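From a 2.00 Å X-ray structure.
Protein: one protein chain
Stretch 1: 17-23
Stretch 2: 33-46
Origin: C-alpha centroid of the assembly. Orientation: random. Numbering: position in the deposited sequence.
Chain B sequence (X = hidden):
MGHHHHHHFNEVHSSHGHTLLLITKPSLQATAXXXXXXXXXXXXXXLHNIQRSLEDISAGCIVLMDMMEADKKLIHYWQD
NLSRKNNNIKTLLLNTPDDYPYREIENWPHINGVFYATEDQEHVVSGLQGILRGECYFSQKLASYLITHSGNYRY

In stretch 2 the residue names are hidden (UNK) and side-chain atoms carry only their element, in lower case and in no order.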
# COMPACT_ATOMS: atom_id res chain seq x y z
N GLY B 17 0.29 -13.51 -22.02
CA GLY B 17 -0.02 -14.52 -21.06
C GLY B 17 -0.76 -13.76 -20.01
O GLY B 17 -1.98 -13.56 -20.01
N HIS B 18 0.03 -13.31 -19.10
CA HIS B 18 -0.48 -12.64 -17.98
C HIS B 18 0.56 -11.87 -17.28
O HIS B 18 1.60 -12.30 -17.08
CB HIS B 18 -0.95 -13.65 -17.02
CG HIS B 18 -1.88 -14.67 -17.56
ND1 HIS B 18 -1.46 -15.91 -17.96
CD2 HIS B 18 -3.21 -14.67 -17.69
CE1 HIS B 18 -2.49 -16.62 -18.33
NE2 HIS B 18 -3.57 -15.90 -18.18
N THR B 19 0.24 -10.71 -16.92
CA THR B 19 1.15 -9.89 -16.14
C THR B 19 0.35 -8.92 -15.27
O THR B 19 -0.70 -8.41 -15.68
CB THR B 19 2.13 -9.14 -17.04
OG1 THR B 19 3.03 -8.38 -16.23
CG2 THR B 19 1.40 -8.23 -17.98
N LEU B 20 0.87 -8.64 -14.09
CA LEU B 20 0.13 -7.80 -13.17
C LEU B 20 0.52 -6.34 -13.35
O LEU B 20 1.70 -6.01 -13.44
CB LEU B 20 0.37 -8.18 -11.72
CG LEU B 20 -0.09 -9.50 -11.15
CD1 LEU B 20 0.40 -9.51 -9.71
CD2 LEU B 20 -1.61 -9.60 -11.21
N LEU B 21 -0.48 -5.47 -13.34
CA LEU B 21 -0.25 -4.04 -13.38
C LEU B 21 -1.01 -3.44 -12.21
O LEU B 21 -2.24 -3.36 -12.25
CB LEU B 21 -0.69 -3.45 -14.70
CG LEU B 21 -0.50 -1.93 -14.80
CD1 LEU B 21 0.94 -1.52 -14.51
CD2 LEU B 21 -0.88 -1.50 -16.20
N LEU B 22 -0.29 -3.09 -11.15
CA LEU B 22 -0.93 -2.57 -9.97
C LEU B 22 -0.94 -1.06 -10.07
O LEU B 22 0.12 -0.41 -10.03
CB LEU B 22 -0.21 -3.09 -8.73
CG LEU B 22 -0.58 -2.37 -7.43
CD1 LEU B 22 -2.01 -2.58 -7.10
CD2 LEU B 22 0.23 -2.98 -6.35
N ILE B 23 -2.11 -0.49 -10.21
CA ILE B 23 -2.25 0.94 -10.40
C ILE B 23 -2.77 1.51 -9.10
O ILE B 23 -3.93 1.29 -8.73
CB ILE B 23 -3.18 1.27 -11.56
CG1 ILE B 23 -2.64 0.69 -12.85
CG2 ILE B 23 -3.35 2.83 -11.68
CD1 ILE B 23 -3.53 0.96 -14.07
N UNK B 33 2.78 -5.52 -1.51
CA UNK B 33 1.66 -6.30 -2.04
C UNK B 33 2.01 -6.85 -3.41
O UNK B 33 1.78 -8.02 -3.70
c UNK B 33 -1.93 -5.19 -2.93
c UNK B 33 -1.31 -7.38 -2.02
c UNK B 33 -0.80 -6.19 -2.79
c UNK B 33 0.39 -5.46 -2.14
N UNK B 34 2.58 -6.02 -4.27
CA UNK B 34 2.92 -6.52 -5.60
C UNK B 34 3.90 -7.71 -5.53
O UNK B 34 3.77 -8.70 -6.25
c UNK B 34 3.50 -5.39 -6.42
c UNK B 34 2.65 -6.22 -8.66
c UNK B 34 3.87 -5.83 -7.84
c UNK B 34 4.66 -4.73 -8.49
N UNK B 35 4.92 -7.59 -4.72
CA UNK B 35 5.87 -8.70 -4.63
C UNK B 35 5.19 -9.97 -4.14
O UNK B 35 5.51 -11.08 -4.59
c UNK B 35 9.37 -7.35 -3.64
n UNK B 35 10.07 -6.23 -3.70
c UNK B 35 8.03 -7.35 -4.35
c UNK B 35 7.04 -8.33 -3.72
o UNK B 35 9.78 -8.36 -3.05
N UNK B 36 4.29 -9.82 -3.18
CA UNK B 36 3.58 -10.98 -2.65
C UNK B 36 2.72 -11.62 -3.73
O UNK B 36 2.70 -12.84 -3.87
c UNK B 36 1.99 -11.70 -0.86
n UNK B 36 1.35 -13.55 0.13
c UNK B 36 2.72 -10.56 -1.47
c UNK B 36 2.44 -12.82 -0.25
c UNK B 36 0.26 -12.91 -0.25
n UNK B 36 0.62 -11.79 -0.85
N UNK B 37 2.05 -10.81 -4.54
CA UNK B 37 1.23 -11.39 -5.59
C UNK B 37 2.09 -12.04 -6.66
O UNK B 37 1.79 -13.14 -7.13
c UNK B 37 -0.70 -9.68 -5.25
c UNK B 37 -1.58 -8.68 -5.97
c UNK B 37 -1.61 -10.75 -4.63
c UNK B 37 0.31 -10.31 -6.20
N UNK B 38 3.20 -11.40 -7.03
CA UNK B 38 4.07 -11.97 -8.04
C UNK B 38 4.60 -13.31 -7.59
O UNK B 38 4.62 -14.27 -8.37
n UNK B 38 8.23 -8.32 -9.98
c UNK B 38 7.16 -9.35 -9.96
c UNK B 38 5.24 -11.02 -8.36
c UNK B 38 4.83 -9.85 -9.23
c UNK B 38 5.93 -8.82 -9.29
N UNK B 39 5.04 -13.39 -6.33
CA UNK B 39 5.61 -14.64 -5.84
C UNK B 39 4.55 -15.70 -5.65
O UNK B 39 4.77 -16.87 -5.95
c UNK B 39 7.67 -13.70 -4.68
o UNK B 39 7.65 -13.53 -2.29
c UNK B 39 6.35 -14.41 -4.53
c UNK B 39 8.19 -13.21 -3.35
n UNK B 39 9.26 -12.42 -3.39
N UNK B 40 3.37 -15.31 -5.18
CA UNK B 40 2.34 -16.31 -4.95
C UNK B 40 1.78 -16.82 -6.26
O UNK B 40 1.37 -17.98 -6.34
o UNK B 40 1.65 -15.22 -2.91
c UNK B 40 1.19 -15.72 -4.13
N UNK B 41 1.70 -15.96 -7.27
CA UNK B 41 1.12 -16.34 -8.55
C UNK B 41 2.16 -16.78 -9.57
O UNK B 41 1.77 -17.29 -10.62
c UNK B 41 -0.83 -14.69 -8.28
c UNK B 41 -1.30 -13.31 -8.70
c UNK B 41 0.34 -15.17 -9.16
c UNK B 41 -1.97 -15.68 -8.32
N UNK B 42 3.44 -16.61 -9.29
CA UNK B 42 4.52 -16.91 -10.24
C UNK B 42 4.33 -16.12 -11.53
O UNK B 42 4.43 -16.65 -12.64
c UNK B 42 4.60 -18.42 -10.53
N UNK B 43 4.10 -14.82 -11.39
CA UNK B 43 3.83 -13.97 -12.54
C UNK B 43 4.66 -12.69 -12.43
O UNK B 43 5.10 -12.30 -11.35
c UNK B 43 1.93 -12.84 -11.40
c UNK B 43 1.97 -12.89 -13.86
c UNK B 43 0.45 -12.67 -14.02
c UNK B 43 2.33 -13.65 -12.60
N UNK B 44 4.90 -12.06 -13.56
CA UNK B 44 5.59 -10.79 -13.57
C UNK B 44 4.58 -9.68 -13.26
O UNK B 44 3.36 -9.86 -13.36
o UNK B 44 7.27 -9.52 -14.77
c UNK B 44 5.34 -10.22 -15.98
c UNK B 44 6.31 -10.58 -14.90
N UNK B 45 5.10 -8.53 -12.87
CA UNK B 45 4.20 -7.44 -12.51
C UNK B 45 4.94 -6.14 -12.36
O UNK B 45 6.17 -6.11 -12.24
N UNK B 46 4.17 -5.06 -12.36
CA UNK B 46 4.72 -3.72 -12.18
C UNK B 46 3.72 -2.87 -11.45
O UNK B 46 2.51 -3.12 -11.50
c UNK B 46 5.94 -3.80 -14.49
n UNK B 46 9.61 -4.90 -14.11
c UNK B 46 5.05 -3.04 -13.52
c UNK B 46 7.40 -3.78 -14.04
c UNK B 46 8.23 -4.91 -14.65
O HOH W 1 3.97 -13.14 -16.26

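Position 33 carries four carbons forked at the second, the pattern of leucine. Leu33 is buried; its CB points sideways, but the end of the chain comes nearer the strand. Position 34 repeats the pattern, and its CB lies 4.1 Å from Leu22 CD2. This is Leu34, whose CD1 also lies 4.1 Å from Leu20 CD1, so one apolar side chain meets two alternate residues of the strand.

At position 35 three carbons lead to one oxygen and one nitrogen, an amide: Gln35, out of reach of stretch 1 and suited to a partly exposed place. Position 36 has one carbon and a five-membered ring with two nitrogens, hence His36, also out of reach.

Position 37 has four carbons forked at the second, and its CB points toward the strand, 3.6 Å from Leu20 CD1. Leu37 is buried, as an apolar residue on this side of the helix should be. Position 38 is a row of four carbons ending in nitrogen: Lys38, partly exposed, which barely grazes the contact: its CG lies 4.5 Å from Leu20 CD1.

Position 39 again ends three carbons with an oxygen and a nitrogen; Gln39 is exposed and out of reach. Position 40 has one carbon and one oxygen. Ser40 spends its hydroxyl within the helix, OG donating to His36 O at 2.8 Å.

Position 41, four carbons forked at the second, points its CB toward the strand. It is Leu41, with CD1 4.3 Å from Leu20 CD1. A single carbon at position 42 identifies Ala42, exposed and far from stretch 1; its positive phi marks the departure from helical geometry.

Position 43 has four carbons forked at the first, one arm two carbons long, which is isoleucine. The longer arm of Ile43 brings CD1 to 3.3 Å from His18 O, while CG2 packs 3.9 Å from Leu20 CG. Position 44 forks at its first carbon into one oxygen and one carbon: Thr44. Its CG2 lies 3.0 Å from Thr19 OG1, and a water links the backbones by donating to His18 O and accepting from Thr44 N.

Position 45 has no side chain, so it is Gly45. An ideal CB would stand only 3.2 Å from Leu20 CB, a tight fit, and the bare CA approaches Leu20 O at 3.0 Å. Position 46 has four carbons in a row and a terminal nitrogen; the end of Lys46 leads away from the strand, as suits an exposed amine.

The contact has two parts. Along the parallel bridges, Leu20 N donates to Thr44 O at 2.9 Å, Lys46 N to Leu20 O at 2.9 Å, and Leu22 N to Lys46 O at 2.8 Å; Thr19 OG1 adds a weak bond to Thr44 O at 3.2 Å. The helix runs nearly antiparallel to the strand, and Leu20 packs among Leu34, Leu37, Leu41 and Ile43, joining the apolar packing to the strand pairing.

Stretch 2 (33-46) LLQHLKQSLAITGK
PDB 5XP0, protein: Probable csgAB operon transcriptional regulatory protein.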